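PDB 3QA9: CoA binding domain protein from Escherichia coli, which is a small protein of the CoA-binding domain family, with a Rossmann-like fold built on a parallel sheet. Local coordinates for residues M131-H134 with E135-L138; D11-E14 with I15-Y19. One frame throughout, in Å; residues are numbered along the deposited sequence.

Overall arrangement
Both interactions are local, each made within a single helix: interaction 2 in helix 9-18, near the start of the chain, and interaction 1 in helix 130-137, which follows the last strand of the parallel sheet. Their centres lie about 11 Å apart; Leu137 packs on Ile12 of the other helix, and Leu138, just past the end of helix 130-137, on Arg13 and Thr17. Interaction 1 is a surface contact in which only Glu133 is buried, and its side chains meet through a two-pronged salt bridge and a leucine lying over a histidine ring. Interaction 2 is partly buried: Ile12, Ile15 and Leu16 make its apolar side, whereas Glu14 and Arg18 meet through charge and a shared water.

Interaction 1 of 2, residues M131-H134 with E135-L138; sequences MREH and ERLL
Glu133 and Arg136 form the close-packed part of this helical turn. Arg136 grips the carboxylate side-on: NH2 reaches the syn side of Glu133 OE1 at 2.8 Å, while NE approaches OE2 of the same residue from above the carboxylate plane at 3.2 Å. Glu133 bends at chi2 (-60°), which folds its carboxylate alongside the arginine, and the two bonds together restrict rotation of the guanidinium. Asp9 gives Arg136 a second acidic partner. Near the C-terminal end of the helix, Leu138 CD1 lies over one face of the His134 ring, 4.0 Å from its centroid, in a CH-pi contact. A water in the plane of that ring bridges His134 ND1 (2.9 Å) and Leu138 O (2.8 Å). The exposed side is looser. There Arg132 and Glu135 cross at about a right angle, and Glu135 OE1 lies 3.4 Å from Arg132 NH1 but well out of the guanidinium plane; no N-H points at it, and the attraction is one of charge alone. At the C-terminal end, Leu138 N closes the last turn on His134 O. Pairing at i to i+3 and i to i+4 is what the alpha-helical repeat brings about, here in the helix after the final strand of a Rossmann-like fold.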
ATOM      1  N   MET A 131       2.606  -4.532  -7.069  1.00 13.62           N
ATOM      2  CA  MET A 131       3.130  -5.737  -7.698  1.00 13.70           C
ATOM      3  C   MET A 131       3.505  -5.486  -9.159  1.00 14.19           C
ATOM      4  O   MET A 131       4.617  -5.819  -9.579  1.00 13.99           O
ATOM      5  CB  MET A 131       2.096  -6.864  -7.600  1.00 15.34           C
ATOM      6  CG  MET A 131       2.490  -8.138  -8.343  1.00 15.43           C
ATOM      7  SD  MET A 131       1.360  -9.507  -7.992  1.00 20.05           S
ATOM      8  CE  MET A 131      -0.164  -8.862  -8.656  1.00 19.58           C
ATOM      9  N   ARG A 132       2.588  -4.890  -9.926  1.00 14.67           N
ATOM     10  CA  ARG A 132       2.838  -4.600 -11.340  1.00 16.01           C
ATOM     11  C   ARG A 132       4.041  -3.672 -11.505  1.00 15.75           C
ATOM     12  O   ARG A 132       4.862  -3.853 -12.404  1.00 14.43           O
ATOM     13  CB  ARG A 132       1.601  -3.951 -11.984  1.00 19.00           C
ATOM     14  CG  ARG A 132       1.773  -3.593 -13.468  1.00 25.88           C
ATOM     15  CD  ARG A 132       1.702  -4.830 -14.353  1.00 32.11           C
ATOM     16  NE  ARG A 132       2.662  -4.850 -15.461  1.00 38.77           N
ATOM     17  CZ  ARG A 132       3.970  -5.064 -15.328  1.00 40.20           C
ATOM     18  NH1 ARG A 132       4.493  -5.265 -14.131  1.00 42.55           N
ATOM     19  NH2 ARG A 132       4.750  -5.140 -16.401  1.00 42.90           N
ATOM     20  N   GLU A 133       4.155  -2.680 -10.634  1.00 16.05           N
ATOM     21  CA  GLU A 133       5.272  -1.744 -10.730  1.00 15.98           C
ATOM     22  C   GLU A 133       6.583  -2.428 -10.365  1.00 16.70           C
ATOM     23  O   GLU A 133       7.629  -2.139 -10.948  1.00 17.49           O
ATOM     24  CB  GLU A 133       5.027  -0.535  -9.825  1.00 15.07           C
ATOM     25  CG  GLU A 133       3.838   0.321 -10.264  1.00 16.01           C
ATOM     26  CD  GLU A 133       4.016   0.886 -11.659  1.00 18.87           C
ATOM     27  OE1 GLU A 133       4.847   1.798 -11.832  1.00 22.05           O
ATOM     28  OE2 GLU A 133       3.335   0.416 -12.591  1.00 21.72           O
ATOM     29  N   HIS A 134       6.532  -3.343  -9.405  1.00 16.78           N
ATOM     30  CA  HIS A 134       7.736  -4.054  -9.014  1.00 17.09           C
ATOM     31  C   HIS A 134       8.211  -4.880 -10.202  1.00 18.44           C
ATOM     32  O   HIS A 134       9.394  -4.880 -10.531  1.00 18.75           O
ATOM     33  CB  HIS A 134       7.460  -4.963  -7.819  1.00 17.40           C
ATOM     34  CG  HIS A 134       8.699  -5.419  -7.115  1.00 19.39           C
ATOM     35  ND1 HIS A 134       9.561  -6.352  -7.651  1.00 20.56           N
ATOM     36  CD2 HIS A 134       9.245  -5.036  -5.936  1.00 19.93           C
ATOM     37  CE1 HIS A 134      10.586  -6.521  -6.834  1.00 20.17           C
ATOM     38  NE2 HIS A 134      10.419  -5.732  -5.786  1.00 18.91           N
ATOM     39  N   GLU A 135       7.280  -5.578 -10.848  1.00 19.24           N
ATOM     40  CA  GLU A 135       7.608  -6.412 -12.003  1.00 22.83           C
ATOM     41  C   GLU A 135       8.112  -5.587 -13.191  1.00 23.32           C
ATOM     42  O   GLU A 135       9.002  -6.003 -13.931  1.00 24.37           O
ATOM     43  CB  GLU A 135       6.373  -7.206 -12.440  1.00 24.68           C
ATOM     44  CG  GLU A 135       5.702  -7.993 -11.322  1.00 29.70           C
ATOM     45  CD  GLU A 135       4.438  -8.720 -11.777  1.00 34.33           C
ATOM     46  OE1 GLU A 135       3.687  -8.164 -12.613  1.00 36.37           O
ATOM     47  OE2 GLU A 135       4.185  -9.842 -11.283  1.00 37.86           O
ATOM     48  N   ARG A 136       7.533  -4.408 -13.356  1.00 22.13           N
ATOM     49  CA  ARG A 136       7.858  -3.510 -14.457  1.00 23.43           C
ATOM     50  C   ARG A 136       9.176  -2.756 -14.294  1.00 25.24           C
ATOM     51  O   ARG A 136       9.948  -2.591 -15.235  1.00 24.93           O
ATOM     52  CB  ARG A 136       6.725  -2.492 -14.592  1.00 24.83           C
ATOM     53  CG  ARG A 136       6.741  -1.669 -15.841  1.00 25.21           C
ATOM     54  CD  ARG A 136       5.473  -0.823 -15.935  1.00 26.11           C
ATOM     55  NE  ARG A 136       5.430   0.312 -15.015  1.00 23.60           N
ATOM     56  CZ  ARG A 136       6.081   1.456 -15.198  1.00 24.68           C
ATOM     57  NH1 ARG A 136       6.841   1.629 -16.266  1.00 22.88           N
ATOM     58  NH2 ARG A 136       5.950   2.445 -14.330  1.00 25.23           N
ATOM     59  N   LEU A 137       9.420  -2.305 -13.077  1.00 24.82           N
ATOM     60  CA  LEU A 137      10.586  -1.496 -12.768  1.00 25.72           C
ATOM     61  C   LEU A 137      11.756  -2.178 -12.131  1.00 26.51           C
ATOM     62  O   LEU A 137      12.884  -1.731 -12.258  1.00 26.18           O
ATOM     63  CB  LEU A 137      10.160  -0.348 -11.869  1.00 25.58           C
ATOM     64  CG  LEU A 137       9.096   0.519 -12.509  1.00 25.33           C
ATOM     65  CD1 LEU A 137       8.786   1.687 -11.609  1.00 25.56           C
ATOM     66  CD2 LEU A 137       9.604   1.011 -13.834  1.00 25.45           C
ATOM     67  N   LEU A 138      11.475  -3.229 -11.389  1.00 26.09           N
ATOM     68  CA  LEU A 138      12.525  -3.971 -10.740  1.00 28.20           C
ATOM     69  C   LEU A 138      12.354  -5.387 -11.261  1.00 29.63           C
ATOM     70  O   LEU A 138      12.328  -6.347 -10.532  1.00 29.55           O
ATOM     71  CB  LEU A 138      12.358  -3.898  -9.229  1.00 27.81           C
ATOM     72  CG  LEU A 138      12.470  -2.494  -8.625  1.00 28.90           C
ATOM     73  CD1 LEU A 138      12.030  -2.538  -7.195  1.00 28.47           C
ATOM     74  CD2 LEU A 138      13.892  -1.969  -8.706  1.00 27.67           C
TER
HETATM   75  O   HOH W   1      10.308  -8.163  -9.723  1.00 26.63           O

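Interaction 2 of 2, residues D11-E14 with I15-Y19; sequences DIRE and ILTRY
Ile15 opens the second half of this helix by bonding its N to Asp11 O, and its side chain lies back along the preceding turn, with CG1 3.3 Å from that same oxygen. Its CD1 meets CD1 of Ile12 at 4.4 Å, a light apolar touch on the buried side. Leu16 follows, its N bonded to Ile12 O and its CD1 4.2 Å from Ile12 CG2, so that Ile12 has one branch near each of the two residues. Thr17 comes next and turns its hydroxyl back onto the helix. With chi1 at 57°, OG1 sits between the backbone N and the carbonyl carbon, within 2.9 Å of Arg13 O and 3.0 Å of Glu14 O; its single proton can serve either carbonyl. CG2 of Thr17 lies 4.0 Å from Arg13 NH1; the guanidinium itself is paired through NH2 with Glu10. Arg18 then runs out fully extended beside Glu14, both side chains pointing the same way. Glu14 OE1 lies over one face of the guanidinium, 3.4 Å from Arg18 NH2, and the two flat groups are turned 26° apart. No N-H points at the oxygen, which makes this a salt bridge held by charge alone. A water completes the link, donating to Glu14 OE1 and accepting from Arg18 NH1 at 3.0 Å. Tyr19 leaves the helical conformation, its N still bonded to Ile15 O. Ile12 and Leu16 face helix 130-137 and Trp103 of strand 101-104, Ile15 rests on Ile123 and Val125 of strand 123-126, and Tyr19 touches Val101, so the helix lies against both the parallel sheet and the last helix of the chain.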
ATOM      1  N   ASP A  11      11.030   7.683  -9.606  1.00 17.25           N
ATOM      2  CA  ASP A  11      10.475   7.926  -8.273  1.00 17.16           C
ATOM      3  C   ASP A  11       9.790   6.662  -7.750  1.00 15.54           C
ATOM      4  O   ASP A  11       9.916   6.305  -6.591  1.00 16.79           O
ATOM      5  CB  ASP A  11       9.421   9.051  -8.286  1.00 19.75           C
ATOM      6  CG  ASP A  11       9.960  10.386  -8.774  1.00 23.40           C
ATOM      7  OD1 ASP A  11      11.130  10.708  -8.505  1.00 24.61           O
ATOM      8  OD2 ASP A  11       9.179  11.112  -9.426  1.00 24.61           O
ATOM      9  N   ILE A  12       9.029   6.007  -8.613  1.00 15.69           N
ATOM     10  CA  ILE A  12       8.335   4.787  -8.230  1.00 14.18           C
ATOM     11  C   ILE A  12       9.357   3.729  -7.842  1.00 14.91           C
ATOM     12  O   ILE A  12       9.212   3.025  -6.846  1.00 14.91           O
ATOM     13  CB  ILE A  12       7.470   4.269  -9.387  1.00 12.69           C
ATOM     14  CG1 ILE A  12       6.349   5.264  -9.671  1.00 15.28           C
ATOM     15  CG2 ILE A  12       6.907   2.916  -9.033  1.00 14.03           C
ATOM     16  CD1 ILE A  12       5.451   5.517  -8.481  1.00 16.86           C
ATOM     17  N   ARG A  13      10.405   3.631  -8.647  1.00 15.18           N
ATOM     18  CA  ARG A  13      11.472   2.678  -8.384  1.00 16.48           C
ATOM     19  C   ARG A  13      12.074   2.959  -7.009  1.00 15.76           C
ATOM     20  O   ARG A  13      12.342   2.045  -6.236  1.00 14.19           O
ATOM     21  CB  ARG A  13      12.571   2.774  -9.459  1.00 17.72           C
ATOM     22  CG  ARG A  13      13.567   1.620  -9.387  1.00 25.32           C
ATOM     23  CD  ARG A  13      14.769   1.812 -10.331  1.00 27.23           C
ATOM     24  NE  ARG A  13      15.491   3.034 -10.001  1.00 34.14           N
ATOM     25  CZ  ARG A  13      16.263   3.213  -8.932  1.00 36.79           C
ATOM     26  NH1 ARG A  13      16.452   2.245  -8.056  1.00 38.55           N
ATOM     27  NH2 ARG A  13      16.816   4.394  -8.727  1.00 38.64           N
ATOM     28  N   GLU A  14      12.289   4.232  -6.711  1.00 15.21           N
ATOM     29  CA  GLU A  14      12.858   4.617  -5.425  1.00 14.24           C
ATOM     30  C   GLU A  14      11.969   4.228  -4.258  1.00 15.06           C
ATOM     31  O   GLU A  14      12.438   3.756  -3.229  1.00 14.01           O
ATOM     32  CB  GLU A  14      13.127   6.127  -5.398  1.00 14.97           C
ATOM     33  CG  GLU A  14      14.278   6.527  -6.299  1.00 19.95           C
ATOM     34  CD  GLU A  14      14.571   8.018  -6.302  1.00 21.87           C
ATOM     35  OE1 GLU A  14      14.369   8.668  -5.266  1.00 26.22           O
ATOM     36  OE2 GLU A  14      15.026   8.529  -7.340  1.00 24.65           O
ATOM     37  N   ILE A  15      10.673   4.430  -4.424  1.00 14.24           N
ATOM     38  CA  ILE A  15       9.729   4.083  -3.373  1.00 13.70           C
ATOM     39  C   ILE A  15       9.773   2.591  -3.061  1.00 14.38           C
ATOM     40  O   ILE A  15       9.817   2.186  -1.899  1.00 14.51           O
ATOM     41  CB  ILE A  15       8.300   4.471  -3.788  1.00 14.99           C
ATOM     42  CG1 ILE A  15       8.173   5.998  -3.820  1.00 14.34           C
ATOM     43  CG2 ILE A  15       7.297   3.860  -2.834  1.00 13.59           C
ATOM     44  CD1 ILE A  15       6.889   6.480  -4.468  1.00 16.79           C
ATOM     45  N   LEU A  16       9.769   1.775  -4.108  1.00 14.73           N
ATOM     46  CA  LEU A  16       9.791   0.325  -3.945  1.00 15.63           C
ATOM     47  C   LEU A  16      11.112  -0.202  -3.413  1.00 17.60           C
ATOM     48  O   LEU A  16      11.150  -1.225  -2.730  1.00 17.95           O
ATOM     49  CB  LEU A  16       9.487  -0.354  -5.275  1.00 14.40           C
ATOM     50  CG  LEU A  16       8.084  -0.137  -5.841  1.00 15.66           C
ATOM     51  CD1 LEU A  16       8.009  -0.756  -7.226  1.00 17.81           C
ATOM     52  CD2 LEU A  16       7.045  -0.748  -4.910  1.00 15.44           C
ATOM     53  N   THR A  17      12.199   0.487  -3.735  1.00 17.11           N
ATOM     54  CA  THR A  17      13.497   0.048  -3.268  1.00 20.15           C
ATOM     55  C   THR A  17      13.845   0.517  -1.870  1.00 20.29           C
ATOM     56  O   THR A  17      14.461  -0.205  -1.106  1.00 17.96           O
ATOM     57  CB  THR A  17      14.607   0.492  -4.230  1.00 20.25           C
ATOM     58  OG1 THR A  17      14.571   1.909  -4.380  1.00 25.73           O
ATOM     59  CG2 THR A  17      14.422  -0.132  -5.552  1.00 20.86           C
ATOM     60  N   ARG A  18      13.437   1.727  -1.526  1.00 21.23           N
ATOM     61  CA  ARG A  18      13.774   2.279  -0.221  1.00 20.83           C
ATOM     62  C   ARG A  18      12.879   1.947   0.969  1.00 21.79           C
ATOM     63  O   ARG A  18      13.349   1.883   2.108  1.00 20.03           O
ATOM     64  CB  ARG A  18      13.914   3.802  -0.341  1.00 23.61           C
ATOM     65  CG  ARG A  18      14.934   4.217  -1.384  1.00 26.39           C
ATOM     66  CD  ARG A  18      15.062   5.725  -1.490  1.00 32.38           C
ATOM     67  NE  ARG A  18      16.015   6.109  -2.529  1.00 34.29           N
ATOM     68  CZ  ARG A  18      16.325   7.365  -2.835  1.00 36.60           C
ATOM     69  NH1 ARG A  18      15.756   8.368  -2.178  1.00 37.68           N
ATOM     70  NH2 ARG A  18      17.204   7.619  -3.797  1.00 36.99           N
ATOM     71  N   TYR A  19      11.599   1.719   0.712  1.00 19.47           N
ATOM     72  CA  TYR A  19      10.644   1.437   1.781  1.00 18.90           C
ATOM     73  C   TYR A  19      10.151  -0.000   1.801  1.00 20.90           C
ATOM     74  O   TYR A  19       9.496  -0.447   0.872  1.00 20.28           O
ATOM     75  CB  TYR A  19       9.460   2.375   1.633  1.00 18.49           C
ATOM     76  CG  TYR A  19       9.841   3.829   1.691  1.00 17.17           C
ATOM     77  CD1 TYR A  19       9.359   4.725   0.748  1.00 15.34           C
ATOM     78  CD2 TYR A  19      10.634   4.318   2.725  1.00 16.54           C
ATOM     79  CE1 TYR A  19       9.646   6.071   0.830  1.00 14.09           C
ATOM     80  CE2 TYR A  19      10.936   5.664   2.823  1.00 16.07           C
ATOM     81  CZ  TYR A  19      10.434   6.537   1.871  1.00 15.69           C
ATOM     82  OH  TYR A  19      10.720   7.874   1.939  1.00 16.84           O
TER
HETATM   83  O   HOH W   2      16.118  10.945  -3.670  1.00 30.09           O